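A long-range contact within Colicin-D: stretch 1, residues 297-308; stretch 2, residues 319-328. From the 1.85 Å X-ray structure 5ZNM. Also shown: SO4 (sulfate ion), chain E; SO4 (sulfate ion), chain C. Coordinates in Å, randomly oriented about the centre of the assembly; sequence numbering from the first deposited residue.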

# COMPACT_ATOMS: atom_id res chain seq x y z
N LYS A 297 4.36 -1.56 -37.80
CA LYS A 297 4.42 -0.32 -38.59
C LYS A 297 5.56 -0.34 -39.60
O LYS A 297 5.44 0.23 -40.70
CB LYS A 297 4.61 0.89 -37.68
CG LYS A 297 3.36 1.67 -37.37
CD LYS A 297 3.70 3.12 -37.03
CE LYS A 297 4.38 3.22 -35.69
NZ LYS A 297 4.50 4.63 -35.19
N LYS A 298 6.71 -0.90 -39.24
CA LYS A 298 7.90 -0.80 -40.07
C LYS A 298 8.22 -2.10 -40.82
O LYS A 298 9.30 -2.21 -41.42
CB LYS A 298 9.09 -0.36 -39.23
CG LYS A 298 8.87 0.97 -38.48
CD LYS A 298 8.55 2.12 -39.46
CE LYS A 298 8.39 3.47 -38.76
NZ LYS A 298 8.12 4.58 -39.76
N TYR A 299 7.31 -3.07 -40.78
CA TYR A 299 7.56 -4.35 -41.43
C TYR A 299 7.73 -4.20 -42.94
O TYR A 299 8.31 -5.08 -43.59
CB TYR A 299 6.43 -5.33 -41.11
CG TYR A 299 6.71 -6.73 -41.61
CD1 TYR A 299 7.56 -7.56 -40.90
CD2 TYR A 299 6.16 -7.20 -42.79
CE1 TYR A 299 7.84 -8.83 -41.34
CE2 TYR A 299 6.44 -8.48 -43.26
CZ TYR A 299 7.28 -9.29 -42.52
OH TYR A 299 7.57 -10.56 -42.94
N LYS A 300 7.25 -3.09 -43.51
CA LYS A 300 7.48 -2.78 -44.91
C LYS A 300 8.95 -2.82 -45.29
O LYS A 300 9.28 -3.03 -46.46
CB LYS A 300 6.89 -1.40 -45.23
CG LYS A 300 7.51 -0.28 -44.39
CD LYS A 300 6.92 1.11 -44.72
CE LYS A 300 7.40 2.17 -43.71
NZ LYS A 300 6.76 3.50 -43.94
N HIS A 301 9.85 -2.60 -44.33
CA HIS A 301 11.28 -2.64 -44.58
C HIS A 301 11.91 -4.01 -44.37
O HIS A 301 13.13 -4.13 -44.54
CB HIS A 301 12.01 -1.62 -43.69
CG HIS A 301 11.56 -0.21 -43.90
ND1 HIS A 301 11.74 0.46 -45.09
CD2 HIS A 301 10.95 0.67 -43.06
CE1 HIS A 301 11.26 1.68 -44.99
NE2 HIS A 301 10.77 1.84 -43.77
N ALA A 302 11.14 -5.03 -44.01
CA ALA A 302 11.77 -6.30 -43.60
C ALA A 302 12.51 -6.97 -44.76
O ALA A 302 13.46 -7.72 -44.53
CB ALA A 302 10.72 -7.26 -43.03
N GLY A 303 12.09 -6.70 -46.00
CA GLY A 303 12.83 -7.24 -47.14
C GLY A 303 14.27 -6.76 -47.22
O GLY A 303 15.14 -7.50 -47.66
N ASP A 304 14.54 -5.52 -46.79
CA ASP A 304 15.91 -5.03 -46.72
C ASP A 304 16.73 -5.78 -45.69
O ASP A 304 17.97 -5.70 -45.72
CB ASP A 304 15.94 -3.53 -46.39
CG ASP A 304 15.56 -2.69 -47.58
OD1 ASP A 304 15.46 -3.26 -48.67
OD2 ASP A 304 15.39 -1.46 -47.42
N PHE A 305 16.09 -6.49 -44.75
CA PHE A 305 16.83 -7.32 -43.81
C PHE A 305 16.71 -8.81 -44.16
O PHE A 305 16.91 -9.67 -43.29
CB PHE A 305 16.37 -7.03 -42.37
CG PHE A 305 16.70 -5.62 -41.91
CD1 PHE A 305 15.91 -4.54 -42.29
CD2 PHE A 305 17.80 -5.39 -41.10
CE1 PHE A 305 16.22 -3.25 -41.87
CE2 PHE A 305 18.12 -4.11 -40.67
CZ PHE A 305 17.32 -3.03 -41.06
N GLY A 306 16.40 -9.13 -45.41
CA GLY A 306 16.45 -10.51 -45.87
C GLY A 306 15.23 -11.35 -45.57
O GLY A 306 15.31 -12.58 -45.60
N ILE A 307 14.09 -10.73 -45.25
CA ILE A 307 12.88 -11.45 -44.89
C ILE A 307 11.91 -11.40 -46.06
O ILE A 307 11.46 -10.32 -46.45
CB ILE A 307 12.25 -10.86 -43.62
CG1 ILE A 307 13.17 -11.12 -42.44
CG2 ILE A 307 10.87 -11.46 -43.39
CD1 ILE A 307 12.86 -10.26 -41.23
N SER A 308 11.58 -12.57 -46.61
CA SER A 308 10.73 -12.63 -47.80
C SER A 308 9.24 -12.62 -47.47
O SER A 308 8.45 -12.23 -48.34
CB SER A 308 11.03 -13.88 -48.64
OG SER A 308 10.64 -15.04 -47.95
N LYS A 319 10.66 -12.63 -36.75
CA LYS A 319 11.78 -12.62 -37.71
C LYS A 319 12.39 -11.23 -37.84
O LYS A 319 13.62 -11.07 -37.81
CB LYS A 319 11.30 -13.09 -39.09
CG LYS A 319 11.10 -14.59 -39.27
CD LYS A 319 10.97 -14.88 -40.80
CE LYS A 319 10.63 -16.35 -41.05
NZ LYS A 319 10.48 -16.60 -42.51
N PHE A 320 11.54 -10.21 -38.01
CA PHE A 320 11.99 -8.83 -38.18
C PHE A 320 12.72 -8.34 -36.93
O PHE A 320 13.81 -7.77 -37.01
CB PHE A 320 10.77 -7.95 -38.48
CG PHE A 320 11.09 -6.52 -38.92
CD1 PHE A 320 12.23 -6.23 -39.64
CD2 PHE A 320 10.20 -5.50 -38.63
CE1 PHE A 320 12.48 -4.92 -40.07
CE2 PHE A 320 10.44 -4.19 -39.04
CZ PHE A 320 11.59 -3.90 -39.77
N ARG A 321 12.13 -8.58 -35.75
CA ARG A 321 12.80 -8.23 -34.50
C ARG A 321 14.19 -8.88 -34.41
O ARG A 321 15.19 -8.22 -34.10
CB ARG A 321 11.92 -8.65 -33.31
CG ARG A 321 12.29 -8.07 -31.94
CD ARG A 321 13.47 -8.77 -31.27
NE ARG A 321 13.35 -10.24 -31.20
CZ ARG A 321 12.68 -10.90 -30.26
NH1 ARG A 321 12.64 -12.24 -30.28
NH2 ARG A 321 12.05 -10.24 -29.28
N ASP A 322 14.25 -10.18 -34.69
CA ASP A 322 15.52 -10.90 -34.62
C ASP A 322 16.51 -10.37 -35.67
O ASP A 322 17.71 -10.22 -35.37
CB ASP A 322 15.29 -12.41 -34.80
CG ASP A 322 14.59 -13.06 -33.57
OD1 ASP A 322 14.52 -12.43 -32.49
OD2 ASP A 322 14.10 -14.20 -33.69
N ALA A 323 16.03 -10.04 -36.87
CA ALA A 323 16.94 -9.50 -37.89
C ALA A 323 17.54 -8.17 -37.44
O ALA A 323 18.73 -7.92 -37.65
CB ALA A 323 16.21 -9.34 -39.22
N ILE A 324 16.73 -7.31 -36.82
CA ILE A 324 17.26 -6.06 -36.30
C ILE A 324 18.30 -6.34 -35.22
O ILE A 324 19.36 -5.70 -35.18
CB ILE A 324 16.11 -5.16 -35.81
CG1 ILE A 324 15.21 -4.81 -37.00
CG2 ILE A 324 16.65 -3.90 -35.09
CD1 ILE A 324 13.79 -4.48 -36.62
N GLU A 325 18.03 -7.31 -34.33
CA GLU A 325 19.01 -7.65 -33.30
C GLU A 325 20.30 -8.20 -33.91
O GLU A 325 21.39 -7.90 -33.42
CB GLU A 325 18.42 -8.64 -32.30
CG GLU A 325 17.49 -7.97 -31.30
CD GLU A 325 18.24 -7.12 -30.28
OE1 GLU A 325 19.14 -7.65 -29.60
OE2 GLU A 325 17.95 -5.92 -30.18
N GLU A 326 20.19 -9.04 -34.95
CA GLU A 326 21.40 -9.57 -35.60
C GLU A 326 22.24 -8.45 -36.21
O GLU A 326 23.48 -8.48 -36.15
CB GLU A 326 21.02 -10.60 -36.68
CG GLU A 326 20.47 -11.93 -36.11
CD GLU A 326 19.97 -12.91 -37.19
OE1 GLU A 326 20.24 -12.68 -38.39
OE2 GLU A 326 19.30 -13.90 -36.82
N HIS A 327 21.58 -7.46 -36.83
CA HIS A 327 22.27 -6.29 -37.35
C HIS A 327 22.98 -5.53 -36.23
O HIS A 327 24.16 -5.18 -36.35
CB HIS A 327 21.26 -5.37 -38.07
CG HIS A 327 21.79 -4.02 -38.41
ND1 HIS A 327 22.43 -3.75 -39.61
CD2 HIS A 327 21.74 -2.84 -37.74
CE1 HIS A 327 22.76 -2.47 -39.65
NE2 HIS A 327 22.35 -1.90 -38.53
N LEU A 328 22.28 -5.27 -35.13
CA LEU A 328 22.89 -4.51 -34.05
C LEU A 328 23.99 -5.27 -33.34
O LEU A 328 24.86 -4.64 -32.73
CB LEU A 328 21.84 -4.08 -33.03
CG LEU A 328 20.80 -3.07 -33.52
CD1 LEU A 328 19.74 -2.92 -32.45
CD2 LEU A 328 21.45 -1.71 -33.85
S SO4 E . 6.66 6.71 -36.72
O1 SO4 E . 7.24 5.66 -35.90
O2 SO4 E . 7.03 7.99 -36.11
O3 SO4 E . 7.18 6.63 -38.09
O4 SO4 E . 5.21 6.60 -36.76
S SO4 C . 4.22 5.73 -45.38
O1 SO4 C . 5.32 6.05 -44.47
O2 SO4 C . 4.66 6.01 -46.73
O3 SO4 C . 3.84 4.34 -45.22
O4 SO4 C . 3.05 6.55 -45.09

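No hydrogen bond or salt bridge joins these two stretches; Phe320 is the centre of the contact and has the largest covered area. It touches six residues of stretch 1: Lys298, Tyr299, His301, Ala302, Phe305 and Ile307. Stretch 1 covers 130 Å² of Phe320. The two stretches together bury 456 Å².

Stretch 2 is part of a longer helix. Stretch 1 runs through a 3-10 segment, residues 299-304, and then a glycine turn. Each stretch has its own backbone hydrogen bonds; the packing between them is by apolar contacts. The backbones come near each other at two points: Ala302 CA lies 6.0 Å from Phe320 CA, and Phe305 CA lies 6.3 Å from Ala323 CA.

The CA-to-CB bond of Phe320 points sideways, but its chi1 is t and the end of the ring comes nearer to stretch 1. Ala302 sits over one face of that ring. Ala302 CB is 4.3 Å from the ring centroid of Phe320 and 27° off the normal, a CH-pi contact. The small methyl group fits this close, buried position. Tyr299 makes an offset edge-to-face pair with the same ring, its edge toward the face of Phe320. The centroids of the Tyr299 and Phe320 rings are 5.8 Å apart and the planes stand at 89°. Tyr299 CD1 also approaches Phe320 CB at 4.0 Å. The tyrosine ring is buried, and its hydroxyl is hydrogen-bonded to a residue just outside the stretches.

The tip of the Phe320 ring reaches the backbone of stretch 1. Phe320 CZ lies 3.3 Å from Lys298 O. Lys298 O accepts a hydrogen bond from His301 N at 3.0 Å.

Phe305 and Ile307 point toward the helix. Phe305 CD1 meets the edge of the Phe320 ring, 4.1 Å from Phe320 CE1. Phe305 CB packs against Ala323 CB at 3.9 Å. Farther along the helix, His327 CB lies at the edge of the Phe305 ring, 4.3 Å from Phe305 CE2. Phe305 thus meets Phe320, Ala323 and His327 on the helix. The short side chain of Ala323 lets Phe305 and Ile307 both come close.

Ile307 reaches the helix through CD1. Ile307 CD1 is 3.5 Å from Phe320 CA, 3.6 Å from Lys319 C and 4.0 Å from Ala323 CB. Ile307 CD1 also lies 3.9 Å from Lys319 CB, so the aliphatic start of that exposed lysine adds to the apolar cover.

Gly306, just before Ile307, has phi 83° and psi 17°. A CB there would be jammed against the carbonyl O of Phe305, so the turn calls for glycine.

The charged groups stay out of the contact. Lys297 NZ and Lys298 NZ hydrogen-bond to the sulfate of chain E, at 2.6 Å from its O4 and 2.8 Å from its O3, respectively. On the helix, Arg321 NE forms a salt bridge with Asp322 OD1 at 2.8 Å.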